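Endoglucanase family 5 (Clostridium acetobutylicum ATCC 824, PDB 6PZ7) is a glycoside hydrolase family 5 endoglucanase of broad specificity that probably cleaves internal beta-glucosidic bonds of cellulose and related plant polysaccharides. Local coordinates at residues 40-46 with 88-94; 20-25 with 316-320; 12-16 with 94-98; 60-65 with 78-82. All coordinates share one frame. Numbering follows the deposited sequence.

Contact 1: residues 40-46 with 88-94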
loop_
_atom_site.group_PDB
_atom_site.type_symbol
_atom_site.label_atom_id
_atom_site.label_comp_id
_atom_site.label_asym_id
_atom_site.label_seq_id
_atom_site.Cartn_x
_atom_site.Cartn_y
_atom_site.Cartn_z
ATOM N N THR A 40 -12.234 8.764 -10.988
ATOM C CA THR A 40 -11.387 9.713 -10.270
ATOM C C THR A 40 -11.141 10.957 -11.110
ATOM O O THR A 40 -10.948 10.872 -12.321
ATOM C CB THR A 40 -10.056 9.059 -9.937
ATOM O OG1 THR A 40 -10.278 7.806 -9.287
ATOM C CG2 THR A 40 -9.195 9.914 -9.025
ATOM N N THR A 41 -11.153 12.114 -10.455
ATOM C CA THR A 41 -10.870 13.390 -11.091
ATOM C C THR A 41 -9.682 14.077 -10.419
ATOM O O THR A 41 -9.334 13.814 -9.256
ATOM C CB THR A 41 -12.065 14.341 -11.013
ATOM O OG1 THR A 41 -12.284 14.638 -9.635
ATOM C CG2 THR A 41 -13.314 13.743 -11.616
ATOM N N LYS A 42 -9.087 14.997 -11.168
ATOM C CA LYS A 42 -8.035 15.843 -10.625
ATOM C C LYS A 42 -8.518 16.581 -9.383
ATOM O O LYS A 42 -7.774 16.740 -8.405
ATOM C CB LYS A 42 -7.592 16.829 -11.707
ATOM C CG LYS A 42 -6.585 17.881 -11.295
ATOM C CD LYS A 42 -5.316 17.237 -10.783
ATOM C CE LYS A 42 -4.083 18.113 -11.125
ATOM N NZ LYS A 42 -4.103 19.453 -10.444
ATOM N N ALA A 43 -9.771 17.032 -9.397
ATOM C CA ALA A 43 -10.294 17.793 -8.263
ATOM C C ALA A 43 -10.310 16.963 -6.979
ATOM O O ALA A 43 -10.095 17.489 -5.883
ATOM C CB ALA A 43 -11.690 18.305 -8.569
ATOM N N MET A 44 -10.570 15.664 -7.083
ATOM C CA MET A 44 -10.507 14.796 -5.901
ATOM C C MET A 44 -9.087 14.762 -5.342
ATOM O O MET A 44 -8.862 14.879 -4.132
ATOM C CB MET A 44 -10.978 13.378 -6.266
ATOM C CG MET A 44 -12.447 13.278 -6.631
ATOM S SD MET A 44 -12.789 11.640 -7.325
ATOM C CE MET A 44 -14.368 11.987 -8.124
ATOM N N ILE A 45 -8.102 14.592 -6.229
ATOM C CA ILE A 45 -6.699 14.540 -5.798
ATOM C C ILE A 45 -6.243 15.899 -5.254
ATOM O O ILE A 45 -5.479 15.974 -4.273
ATOM C CB ILE A 45 -5.816 14.008 -6.939
ATOM C CG1 ILE A 45 -6.267 12.613 -7.361
ATOM C CG2 ILE A 45 -4.349 14.065 -6.556
ATOM C CD1 ILE A 45 -6.289 11.572 -6.240
ATOM N N ASP A 46 -6.743 16.997 -5.828
ATOM C CA ASP A 46 -6.463 18.320 -5.286
ATOM C C ASP A 46 -6.943 18.434 -3.832
ATOM O O ASP A 46 -6.294 19.096 -3.011
ATOM C CB ASP A 46 -7.162 19.399 -6.141
ATOM C CG ASP A 46 -6.561 19.602 -7.510
ATOM O OD1 ASP A 46 -5.461 19.112 -7.842
ATOM O OD2 ASP A 46 -7.203 20.322 -8.309
ATOM N N TYR A 88 -2.434 12.950 -12.027
ATOM C CA TYR A 88 -3.119 13.837 -11.082
ATOM C C TYR A 88 -2.231 14.056 -9.862
ATOM O O TYR A 88 -2.119 15.168 -9.334
ATOM C CB TYR A 88 -4.469 13.247 -10.619
ATOM C CG TYR A 88 -5.544 12.985 -11.644
ATOM C CD1 TYR A 88 -5.658 13.685 -12.820
ATOM C CD2 TYR A 88 -6.491 11.999 -11.387
ATOM C CE1 TYR A 88 -6.662 13.392 -13.727
ATOM C CE2 TYR A 88 -7.482 11.696 -12.279
ATOM C CZ TYR A 88 -7.574 12.406 -13.458
ATOM O OH TYR A 88 -8.579 12.084 -14.360
ATOM N N VAL A 89 -1.690 12.952 -9.331
ATOM C CA VAL A 89 -0.893 12.983 -8.110
ATOM C C VAL A 89 0.439 13.707 -8.344
ATOM O O VAL A 89 0.847 14.609 -7.585
ATOM C CB VAL A 89 -0.681 11.543 -7.592
ATOM C CG1 VAL A 89 0.227 11.548 -6.372
ATOM C CG2 VAL A 89 -2.016 10.894 -7.246
ATOM N N ILE A 90 1.153 13.319 -9.407
ATOM C CA ILE A 90 2.468 13.887 -9.697
ATOM C C ILE A 90 2.348 15.366 -9.989
ATOM O O ILE A 90 3.202 16.160 -9.556
ATOM C CB ILE A 90 3.154 13.097 -10.834
ATOM C CG1 ILE A 90 3.476 11.638 -10.394
ATOM C CG2 ILE A 90 4.385 13.811 -11.359
ATOM C CD1 ILE A 90 4.502 11.511 -9.308
ATOM N N GLN A 91 1.328 15.774 -10.754
ATOM C CA GLN A 91 1.132 17.189 -11.064
ATOM C C GLN A 91 0.804 18.022 -9.829
ATOM O O GLN A 91 0.962 19.253 -9.867
ATOM C CB GLN A 91 -0.005 17.346 -12.084
ATOM C CG GLN A 91 0.363 16.870 -13.456
ATOM C CD GLN A 91 -0.796 16.750 -14.406
ATOM O OE1 GLN A 91 -1.960 16.973 -14.037
ATOM N NE2 GLN A 91 -0.516 16.382 -15.644
ATOM N N ASP A 92 0.358 17.405 -8.752
ATOM C CA ASP A 92 0.136 18.068 -7.477
ATOM C C ASP A 92 1.371 18.000 -6.580
ATOM O O ASP A 92 1.263 18.307 -5.372
ATOM C CB ASP A 92 -1.113 17.544 -6.772
ATOM C CG ASP A 92 -2.383 18.122 -7.330
ATOM O OD1 ASP A 92 -2.363 18.968 -8.252
ATOM O OD2 ASP A 92 -3.484 17.730 -6.859
ATOM N N HIS A 93 2.517 17.596 -7.100
ATOM C CA HIS A 93 3.774 17.587 -6.365
ATOM C C HIS A 93 3.680 16.730 -5.101
ATOM O O HIS A 93 4.188 17.096 -4.038
ATOM C CB HIS A 93 4.276 19.007 -6.105
ATOM C CG HIS A 93 4.635 19.728 -7.361
ATOM N ND1 HIS A 93 5.692 19.357 -8.159
ATOM C CD2 HIS A 93 4.039 20.766 -7.983
ATOM C CE1 HIS A 93 5.767 20.187 -9.194
ATOM N NE2 HIS A 93 4.761 21.024 -9.120
ATOM N N MET A 94 3.019 15.586 -5.199
ATOM C CA MET A 94 2.996 14.550 -4.182
ATOM C C MET A 94 3.754 13.328 -4.697
ATOM O O MET A 94 3.996 13.167 -5.899
ATOM C CB MET A 94 1.565 14.160 -3.841
ATOM C CG MET A 94 0.829 15.304 -3.134
ATOM S SD MET A 94 -0.811 14.862 -2.476
ATOM C CE MET A 94 -1.731 14.667 -4.004
HETATM O O HOH W 1 -1.546 20.624 -10.720
#

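Contact 2: residues 20-25 with 316-320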
loop_
_atom_site.group_PDB
_atom_site.type_symbol
_atom_site.label_atom_id
_atom_site.label_comp_id
_atom_site.label_asym_id
_atom_site.label_seq_id
_atom_site.Cartn_x
_atom_site.Cartn_y
_atom_site.Cartn_z
ATOM N N TRP A 20 -2.589 8.926 1.551
ATOM C CA TRP A 20 -3.984 8.542 1.369
ATOM C C TRP A 20 -4.059 7.561 0.209
ATOM O O TRP A 20 -3.460 7.799 -0.841
ATOM C CB TRP A 20 -4.824 9.801 1.147
ATOM C CG TRP A 20 -6.300 9.618 0.956
ATOM C CD1 TRP A 20 -7.252 9.685 1.940
ATOM C CD2 TRP A 20 -6.998 9.467 -0.289
ATOM N NE1 TRP A 20 -8.507 9.583 1.370
ATOM C CE2 TRP A 20 -8.379 9.424 0.012
ATOM C CE3 TRP A 20 -6.600 9.350 -1.614
ATOM C CZ2 TRP A 20 -9.362 9.287 -0.961
ATOM C CZ3 TRP A 20 -7.562 9.222 -2.587
ATOM C CH2 TRP A 20 -8.936 9.185 -2.260
ATOM N N ASN A 21 -4.786 6.462 0.396
ATOM C CA ASN A 21 -5.030 5.472 -0.644
ATOM C C ASN A 21 -6.276 5.800 -1.460
ATOM O O ASN A 21 -7.375 5.982 -0.888
ATOM C CB ASN A 21 -5.288 4.078 -0.059
ATOM C CG ASN A 21 -4.046 3.296 0.317
ATOM O OD1 ASN A 21 -3.465 2.641 -0.539
ATOM N ND2 ASN A 21 -3.686 3.341 1.587
ATOM N N LEU A 22 -6.133 5.723 -2.781
ATOM C CA LEU A 22 -7.265 5.752 -3.721
ATOM C C LEU A 22 -7.861 4.345 -3.812
ATOM O O LEU A 22 -7.712 3.627 -4.789
ATOM C CB LEU A 22 -6.795 6.261 -5.067
ATOM C CG LEU A 22 -7.864 6.493 -6.125
ATOM C CD1 LEU A 22 -8.740 7.708 -5.761
ATOM C CD2 LEU A 22 -7.189 6.678 -7.480
ATOM N N GLY A 23 -8.490 3.905 -2.718
ATOM C CA GLY A 23 -8.913 2.511 -2.606
ATOM C C GLY A 23 -10.214 2.183 -3.309
ATOM O O GLY A 23 -11.063 3.058 -3.548
ATOM N N ASN A 24 -10.377 0.911 -3.639
ATOM C CA ASN A 24 -11.575 0.431 -4.330
ATOM C C ASN A 24 -11.847 1.199 -5.613
ATOM O O ASN A 24 -12.994 1.470 -5.968
ATOM C CB ASN A 24 -12.805 0.402 -3.409
ATOM C CG ASN A 24 -12.815 -0.778 -2.460
ATOM O OD1 ASN A 24 -11.805 -1.423 -2.205
ATOM N ND2 ASN A 24 -14.005 -1.032 -1.883
ATOM N N THR A 25 -10.768 1.483 -6.348
ATOM C CA THR A 25 -10.800 2.313 -7.542
ATOM C C THR A 25 -10.112 1.561 -8.681
ATOM O O THR A 25 -10.726 0.683 -9.282
ATOM C CB THR A 25 -10.250 3.702 -7.227
ATOM O OG1 THR A 25 -10.962 4.213 -6.069
ATOM C CG2 THR A 25 -10.435 4.695 -8.324
ATOM N N ILE A 316 -13.040 8.450 4.220
ATOM C CA ILE A 316 -13.067 9.703 4.958
ATOM C C ILE A 316 -13.329 10.909 4.063
ATOM O O ILE A 316 -13.742 11.960 4.583
ATOM C CB ILE A 316 -11.803 9.892 5.851
ATOM C CG1 ILE A 316 -10.533 9.890 5.023
ATOM C CG2 ILE A 316 -11.766 8.776 6.914
ATOM C CD1 ILE A 316 -9.232 10.132 5.827
ATOM N N LEU A 317 -13.113 10.788 2.749
ATOM C CA LEU A 317 -13.484 11.794 1.757
ATOM C C LEU A 317 -14.757 11.336 1.048
ATOM O O LEU A 317 -14.832 10.172 0.610
ATOM C CB LEU A 317 -12.363 11.946 0.731
ATOM C CG LEU A 317 -12.620 12.917 -0.425
ATOM C CD1 LEU A 317 -12.786 14.328 0.060
ATOM C CD2 LEU A 317 -11.508 12.840 -1.443
ATOM N N ASP A 318 -15.745 12.211 0.914
ATOM C CA ASP A 318 -16.865 11.966 0.015
ATOM C C ASP A 318 -16.411 12.507 -1.335
ATOM O O ASP A 318 -16.325 13.729 -1.538
ATOM C CB ASP A 318 -18.140 12.653 0.513
ATOM C CG ASP A 318 -19.326 12.441 -0.420
ATOM O OD1 ASP A 318 -19.159 12.207 -1.636
ATOM O OD2 ASP A 318 -20.488 12.617 0.058
ATOM N N ARG A 319 -16.086 11.588 -2.254
ATOM C CA ARG A 319 -15.516 11.984 -3.532
ATOM C C ARG A 319 -16.547 12.643 -4.430
ATOM O O ARG A 319 -16.177 13.426 -5.315
ATOM C CB ARG A 319 -14.971 10.769 -4.249
ATOM C CG ARG A 319 -13.867 10.076 -3.488
ATOM C CD ARG A 319 -13.343 8.878 -4.226
ATOM N NE ARG A 319 -12.584 7.997 -3.356
ATOM C CZ ARG A 319 -12.078 6.838 -3.744
ATOM N NH1 ARG A 319 -12.153 6.473 -5.014
ATOM N NH2 ARG A 319 -11.510 6.046 -2.851
ATOM N N ASN A 320 -17.828 12.333 -4.240
ATOM C CA ASN A 320 -18.871 12.826 -5.132
ATOM C C ASN A 320 -19.202 14.279 -4.877
ATOM O O ASN A 320 -19.626 14.977 -5.815
ATOM C CB ASN A 320 -20.128 11.981 -4.941
ATOM C CG ASN A 320 -19.951 10.593 -5.440
ATOM O OD1 ASN A 320 -19.552 10.397 -6.579
ATOM N ND2 ASN A 320 -20.227 9.618 -4.596
#

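Contact 3: residues 12-16 with 94-98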
loop_
_atom_site.group_PDB
_atom_site.type_symbol
_atom_site.label_atom_id
_atom_site.label_comp_id
_atom_site.label_asym_id
_atom_site.label_seq_id
_atom_site.Cartn_x
_atom_site.Cartn_y
_atom_site.Cartn_z
ATOM N N ILE A 12 13.563 9.592 1.664
ATOM C CA ILE A 12 12.346 9.488 0.859
ATOM C C ILE A 12 11.148 9.217 1.758
ATOM O O ILE A 12 10.094 9.858 1.636
ATOM C CB ILE A 12 12.500 8.392 -0.223
ATOM C CG1 ILE A 12 13.485 8.808 -1.312
ATOM C CG2 ILE A 12 11.159 8.027 -0.853
ATOM C CD1 ILE A 12 12.987 9.877 -2.279
ATOM N N VAL A 13 11.258 8.214 2.639
ATOM C CA VAL A 13 10.143 7.881 3.526
ATOM C C VAL A 13 9.731 9.093 4.358
ATOM O O VAL A 13 8.543 9.391 4.509
ATOM C CB VAL A 13 10.512 6.672 4.401
ATOM C CG1 VAL A 13 9.514 6.439 5.511
ATOM C CG2 VAL A 13 10.571 5.414 3.520
ATOM N N ASN A 14 10.702 9.833 4.895
ATOM C CA ASN A 14 10.354 11.006 5.680
ATOM C C ASN A 14 9.665 12.047 4.816
ATOM O O ASN A 14 8.702 12.690 5.247
ATOM C CB ASN A 14 11.627 11.581 6.302
ATOM C CG ASN A 14 12.194 10.702 7.389
ATOM O OD1 ASN A 14 11.519 9.812 7.889
ATOM N ND2 ASN A 14 13.446 10.943 7.743
ATOM N N ASP A 15 10.138 12.244 3.595
ATOM C CA ASP A 15 9.571 13.247 2.706
ATOM C C ASP A 15 8.137 12.893 2.306
ATOM O O ASP A 15 7.307 13.776 2.073
ATOM C CB ASP A 15 10.473 13.392 1.477
ATOM C CG ASP A 15 10.305 14.714 0.755
ATOM O OD1 ASP A 15 10.196 15.753 1.458
ATOM O OD2 ASP A 15 10.368 14.767 -0.486
ATOM N N MET A 16 7.823 11.604 2.219
ATOM C CA MET A 16 6.478 11.160 1.874
ATOM C C MET A 16 5.453 11.646 2.892
ATOM O O MET A 16 4.300 11.886 2.522
ATOM C CB MET A 16 6.443 9.625 1.795
ATOM C CG MET A 16 7.150 9.031 0.583
ATOM S SD MET A 16 7.477 7.276 0.698
ATOM C CE MET A 16 5.836 6.628 0.411
ATOM N N MET A 94 3.019 15.586 -5.199
ATOM C CA MET A 94 2.996 14.550 -4.182
ATOM C C MET A 94 3.754 13.328 -4.697
ATOM O O MET A 94 3.996 13.167 -5.899
ATOM C CB MET A 94 1.565 14.160 -3.841
ATOM C CG MET A 94 0.829 15.304 -3.134
ATOM S SD MET A 94 -0.811 14.862 -2.476
ATOM C CE MET A 94 -1.731 14.667 -4.004
ATOM N N TYR A 95 4.131 12.461 -3.764
ATOM C CA TYR A 95 4.568 11.112 -4.100
ATOM C C TYR A 95 3.377 10.281 -4.522
ATOM O O TYR A 95 2.289 10.408 -3.950
ATOM C CB TYR A 95 5.254 10.435 -2.886
ATOM C CG TYR A 95 6.615 10.997 -2.602
ATOM C CD1 TYR A 95 6.779 12.133 -1.804
ATOM C CD2 TYR A 95 7.750 10.410 -3.129
ATOM C CE1 TYR A 95 8.035 12.659 -1.560
ATOM C CE2 TYR A 95 9.015 10.936 -2.902
ATOM C CZ TYR A 95 9.147 12.076 -2.140
ATOM O OH TYR A 95 10.428 12.571 -1.947
ATOM N N ALA A 96 3.583 9.425 -5.531
ATOM C CA ALA A 96 2.605 8.452 -5.985
ATOM C C ALA A 96 3.212 7.069 -5.781
ATOM O O ALA A 96 4.363 6.838 -6.179
ATOM C CB ALA A 96 2.267 8.652 -7.466
ATOM N N ILE A 97 2.460 6.140 -5.185
ATOM C CA ILE A 97 2.847 4.728 -5.087
ATOM C C ILE A 97 1.983 3.951 -6.059
ATOM O O ILE A 97 0.752 3.980 -5.952
ATOM C CB ILE A 97 2.689 4.172 -3.652
ATOM C CG1 ILE A 97 3.525 4.926 -2.628
ATOM C CG2 ILE A 97 3.051 2.662 -3.660
ATOM C CD1 ILE A 97 3.068 4.641 -1.196
ATOM N N LEU A 98 2.598 3.277 -7.022
ATOM C CA LEU A 98 1.908 2.477 -8.027
ATOM C C LEU A 98 2.241 1.017 -7.766
ATOM O O LEU A 98 3.426 0.664 -7.711
ATOM C CB LEU A 98 2.372 2.900 -9.421
ATOM C CG LEU A 98 1.790 2.109 -10.575
ATOM C CD1 LEU A 98 0.310 2.301 -10.723
ATOM C CD2 LEU A 98 2.472 2.448 -11.883
#

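Contact 4: residues 60-65 with 78-82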
loop_
_atom_site.group_PDB
_atom_site.type_symbol
_atom_site.label_atom_id
_atom_site.label_comp_id
_atom_site.label_asym_id
_atom_site.label_seq_id
_atom_site.Cartn_x
_atom_site.Cartn_y
_atom_site.Cartn_z
ATOM N N VAL A 60 -3.593 -0.769 -7.988
ATOM C CA VAL A 60 -4.042 -1.154 -9.327
ATOM C C VAL A 60 -4.110 -2.667 -9.418
ATOM O O VAL A 60 -3.102 -3.353 -9.201
ATOM C CB VAL A 60 -3.143 -0.613 -10.455
ATOM C CG1 VAL A 60 -3.684 -1.052 -11.821
ATOM C CG2 VAL A 60 -3.047 0.909 -10.373
ATOM N N SER A 61 -5.285 -3.187 -9.751
ATOM C CA SER A 61 -5.457 -4.616 -10.007
ATOM C C SER A 61 -5.355 -4.836 -11.509
ATOM O O SER A 61 -6.141 -4.268 -12.274
ATOM C CB SER A 61 -6.797 -5.107 -9.465
ATOM O OG SER A 61 -6.817 -4.992 -8.038
ATOM N N TRP A 62 -4.347 -5.581 -11.923
ATOM C CA TRP A 62 -4.050 -5.728 -13.353
ATOM C C TRP A 62 -4.754 -6.895 -14.002
ATOM O O TRP A 62 -4.906 -6.871 -15.225
ATOM C CB TRP A 62 -2.539 -5.818 -13.533
ATOM C CG TRP A 62 -1.812 -4.604 -13.036
ATOM C CD1 TRP A 62 -1.345 -4.419 -11.758
ATOM C CD2 TRP A 62 -1.520 -3.381 -13.739
ATOM N NE1 TRP A 62 -0.764 -3.171 -11.639
ATOM C CE2 TRP A 62 -0.864 -2.508 -12.832
ATOM C CE3 TRP A 62 -1.783 -2.924 -15.035
ATOM C CZ2 TRP A 62 -0.431 -1.250 -13.187
ATOM C CZ3 TRP A 62 -1.356 -1.644 -15.400
ATOM C CH2 TRP A 62 -0.697 -0.825 -14.473
ATOM N N SER A 63 -5.195 -7.878 -13.212
ATOM C CA SER A 63 -5.638 -9.177 -13.720
ATOM C C SER A 63 -6.596 -9.070 -14.900
ATOM O O SER A 63 -6.429 -9.772 -15.907
ATOM C CB SER A 63 -6.279 -9.959 -12.568
ATOM O OG SER A 63 -6.532 -11.306 -12.929
ATOM N N SER A 64 -7.635 -8.256 -14.783
ATOM C CA SER A 64 -8.688 -8.115 -15.784
ATOM C C SER A 64 -8.215 -7.430 -17.053
ATOM O O SER A 64 -9.008 -7.314 -17.998
ATOM C CB SER A 64 -9.873 -7.293 -15.234
ATOM O OG SER A 64 -10.419 -7.869 -14.068
ATOM N N HIS A 65 -6.995 -6.931 -17.071
ATOM C CA HIS A 65 -6.449 -6.123 -18.152
ATOM C C HIS A 65 -5.237 -6.760 -18.802
ATOM O O HIS A 65 -4.574 -6.093 -19.602
ATOM C CB HIS A 65 -6.099 -4.741 -17.589
ATOM C CG HIS A 65 -7.192 -4.155 -16.773
ATOM N ND1 HIS A 65 -8.356 -3.662 -17.322
ATOM C CD2 HIS A 65 -7.342 -4.069 -15.433
ATOM C CE1 HIS A 65 -9.157 -3.255 -16.350
ATOM N NE2 HIS A 65 -8.571 -3.499 -15.194
ATOM N N TRP A 78 -6.089 0.698 -20.550
ATOM C CA TRP A 78 -5.964 0.634 -19.100
ATOM C C TRP A 78 -4.701 1.335 -18.647
ATOM O O TRP A 78 -4.737 2.127 -17.692
ATOM C CB TRP A 78 -5.990 -0.819 -18.641
ATOM C CG TRP A 78 -5.891 -1.008 -17.145
ATOM C CD1 TRP A 78 -4.842 -1.526 -16.464
ATOM C CD2 TRP A 78 -6.871 -0.676 -16.156
ATOM N NE1 TRP A 78 -5.098 -1.561 -15.123
ATOM C CE2 TRP A 78 -6.350 -1.051 -14.900
ATOM C CE3 TRP A 78 -8.152 -0.124 -16.224
ATOM C CZ2 TRP A 78 -7.077 -0.894 -13.722
ATOM C CZ3 TRP A 78 -8.870 0.036 -15.040
ATOM C CH2 TRP A 78 -8.325 -0.349 -13.809
ATOM N N LEU A 79 -3.562 1.044 -19.281
ATOM C CA LEU A 79 -2.339 1.748 -18.927
ATOM C C LEU A 79 -2.508 3.248 -19.078
ATOM O O LEU A 79 -1.997 4.028 -18.264
ATOM C CB LEU A 79 -1.168 1.266 -19.774
ATOM C CG LEU A 79 -0.420 0.039 -19.292
ATOM C CD1 LEU A 79 0.468 -0.481 -20.413
ATOM C CD2 LEU A 79 0.385 0.307 -18.036
ATOM N N ASN A 80 -3.187 3.684 -20.130
ATOM C CA ASN A 80 -3.387 5.107 -20.345
ATOM C C ASN A 80 -4.181 5.723 -19.189
ATOM O O ASN A 80 -3.848 6.818 -18.699
ATOM C CB ASN A 80 -4.136 5.371 -21.661
ATOM C CG ASN A 80 -3.294 5.116 -22.892
ATOM O OD1 ASN A 80 -2.072 5.008 -22.835
ATOM N ND2 ASN A 80 -3.959 5.041 -24.024
ATOM N N ARG A 81 -5.222 5.014 -18.717
ATOM C CA ARG A 81 -6.010 5.508 -17.580
ATOM C C ARG A 81 -5.204 5.527 -16.298
ATOM O O ARG A 81 -5.246 6.515 -15.541
ATOM C CB ARG A 81 -7.289 4.691 -17.409
ATOM C CG ARG A 81 -8.138 5.155 -16.232
ATOM C CD ARG A 81 -8.500 6.641 -16.315
ATOM N NE ARG A 81 -9.217 7.011 -15.087
ATOM C CZ ARG A 81 -9.324 8.257 -14.632
ATOM N NH1 ARG A 81 -8.825 9.292 -15.284
ATOM N NH2 ARG A 81 -9.916 8.456 -13.459
ATOM N N VAL A 82 -4.430 4.480 -16.042
ATOM C CA VAL A 82 -3.574 4.464 -14.860
ATOM C C VAL A 82 -2.638 5.668 -14.899
ATOM O O VAL A 82 -2.434 6.348 -13.884
ATOM C CB VAL A 82 -2.794 3.135 -14.766
ATOM C CG1 VAL A 82 -1.803 3.168 -13.643
ATOM C CG2 VAL A 82 -3.754 1.951 -14.560
#

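Contact 1: residues 40-46 with 88-94
Tyr88 opens the second segment and has the most surface covered of any residue here. Its ring lies against the start of helix 42-51, with Lys42 N and Thr41 C over one face. Tyr88 CE2 comes within 3.7 Å of Thr41 C. The hydroxyl sits 3.4 Å (OH) from Thr40 O, a long approach, and its stronger partner is Arg81. Arg81 also binds Thr40 O. Thr41 is the N-cap: Met44 N donates to Thr41 OG1 at 3.2 Å, and Thr41 N donates weakly back to Met44 SD at 3.6 Å, which completes a capping box.

Val89 follows and packs on Ile45, with Val89 CG2 4.0 Å from Ile45 CG2. Ile45 also reaches back to Tyr88, where Ile45 CG1 and Tyr88 CB are 3.8 Å apart. Gln91 adds its backbone: a water accepts from Lys42 NZ and donates to Gln91 O.

Asp92 enters a salt-bridge network with Lys42 and Asp46. Lys42 NZ bridges to Asp92 OD1 at 2.8 Å and to Asp46 OD1 at 3.0 Å, within its own helix. The two acids lie very close, with Asp46 OD1 2.6 Å from Asp92 OD2. Met94 ends the segment with its CE 3.7 Å from Ile45 CG2.

The contact joins two neighbouring outer helices of the TIM barrel, 42-51 and 76-91. Beneath them, Val89 and Met94 rest on strand 55-58, and Val89 also touches strand 95-99.

Contact 2: residues 20-25 with 316-320
Arg319 lays one face of its guanidinium over the rim of the Trp20 indole and over Leu22. Arg319 NE is 4.0 Å from Trp20 CH2, and Arg319 NH1 is 3.7 Å from Leu22 CD1. Because NE meets the edge of the indole, near its plane, this is not a cation-pi stack. The guanidinium edge makes the hydrogen bonds. Arg319 NH2 donates to Gly23 O at 3.1 Å, and Arg319 NH1 donates to Thr25 OG1 at 2.8 Å. Thr25 OG1 in turn donates to Gly23 O at 2.8 Å, closing a small ring of bonds. The first segment carries strand 19-22, the first of the TIM barrel, and the turn at its C-terminal end. The second follows the last barrel strand, 298-303, so the contact lies where the barrel closes. Farther along the indole, Trp20 CZ2 packs on Leu317 CD2 at 4.2 Å, and Trp20 NE1 lies 4.2 Å from Ile316 CG1. Trp20 NE1 is hydrogen-bonded to Asp303 of that last strand, which also accepts from the backbone N of Ile316 and Leu317.

Contact 3: residues 12-16 with 94-98
Met16 and the Tyr95 ring form the apolar centre. Met16 CG sits over one face of the ring, 3.9 Å from its centroid and 17° off the normal, a CH-pi contact. The sulfur follows at 5.3 Å, measured from Met16 SD to the centroid of the Tyr95 ring, in an oblique Met-aromatic contact. The methyl goes further, with Met16 CE 3.8 Å from Ile97 CD1. One methionine thus spans two residues of strand 95-99. Between them, Ala96 points its CB away from the helix.

Ile12 lies one helical turn before Met16. Its CG2 is 4.2 Å from Tyr95 CE2, and its CD1 is 3.7 Å from Tyr95 OH. At the outer edge the phenol meets Asp15: Tyr95 OH donates to Asp15 OD2 at 2.6 Å, a short hydrogen bond made near the plane of the ring.

Helix 9-16 comes before the first barrel strand and packs at the N-terminal end of strand 95-99. Placed there, its last turn covers the bottom of the TIM barrel, at the end away from the C-terminal ends of the strands, where this fold carries its active site. Its segment 12-16 runs at 110° to segment 95-98. Met16 also touches Ile140 of the next strand.

The tyrosine thus works in two ways. Its ring is buried against methionine and isoleucine, while its hydroxyl meets the carboxylate of the partly exposed Asp15.

Contact 4: residues 60-65 with 78-82
A histidine stacked flat on a tryptophan marks this contact. The His65 ring and the five-membered ring of Trp78 have centroids 3.5 Å apart and planes at 7°, and His65 CD2 comes within 3.2 Å of Trp78 CE2. His65 CB adds a CH-pi contact to the same ring at 3.9 Å from its centroid. Trp62 meets Trp78 quite differently. The edge of Trp78 points at the face of the Trp62 six-membered ring, offset, with planes at 89°.

The cluster ties the loop after strand 55-58 to the start of helix 76-91, within one beta-alpha unit of the barrel. Apolar groups fill in around it. Val60 CG1 is 3.9 Å from Trp78 CZ2 and 4.1 Å from Val82 CG2. Trp62 CZ3 is 3.7 Å from Leu79 CD2. Trp62 NE1 is hydrogen-bonded to Asn99 O, at the end of strand 95-99.

No hydrogen bond joins the two segments, so the loop is held to the helix by aromatic stacking and apolar packing.

How the contacts relate
Contacts 2, 3 and 4 are buried, while contact 1 is only partly so and lies farthest from the chain centre. It is also the one with a salt-bridge network. Contacts 1 and 4 share helix 76-91, and Arg81 of that helix joins them through Thr40 O and Tyr88 OH. Contacts 1 and 3 share Met94, where helix 76-91 leads into strand 95-99. Contact 1 also touches contact 2, with Thr40 on Thr25 and Met44 on Arg319. Contacts 3 and 4 meet at Leu98, which packs on Val60 and Val82. Contact 2 combines arginine hydrogen bonds with indole packing, contact 3 centres on a buried tyrosine hydrogen-bonded to a carboxylate, and contact 4 relies on ring stacking.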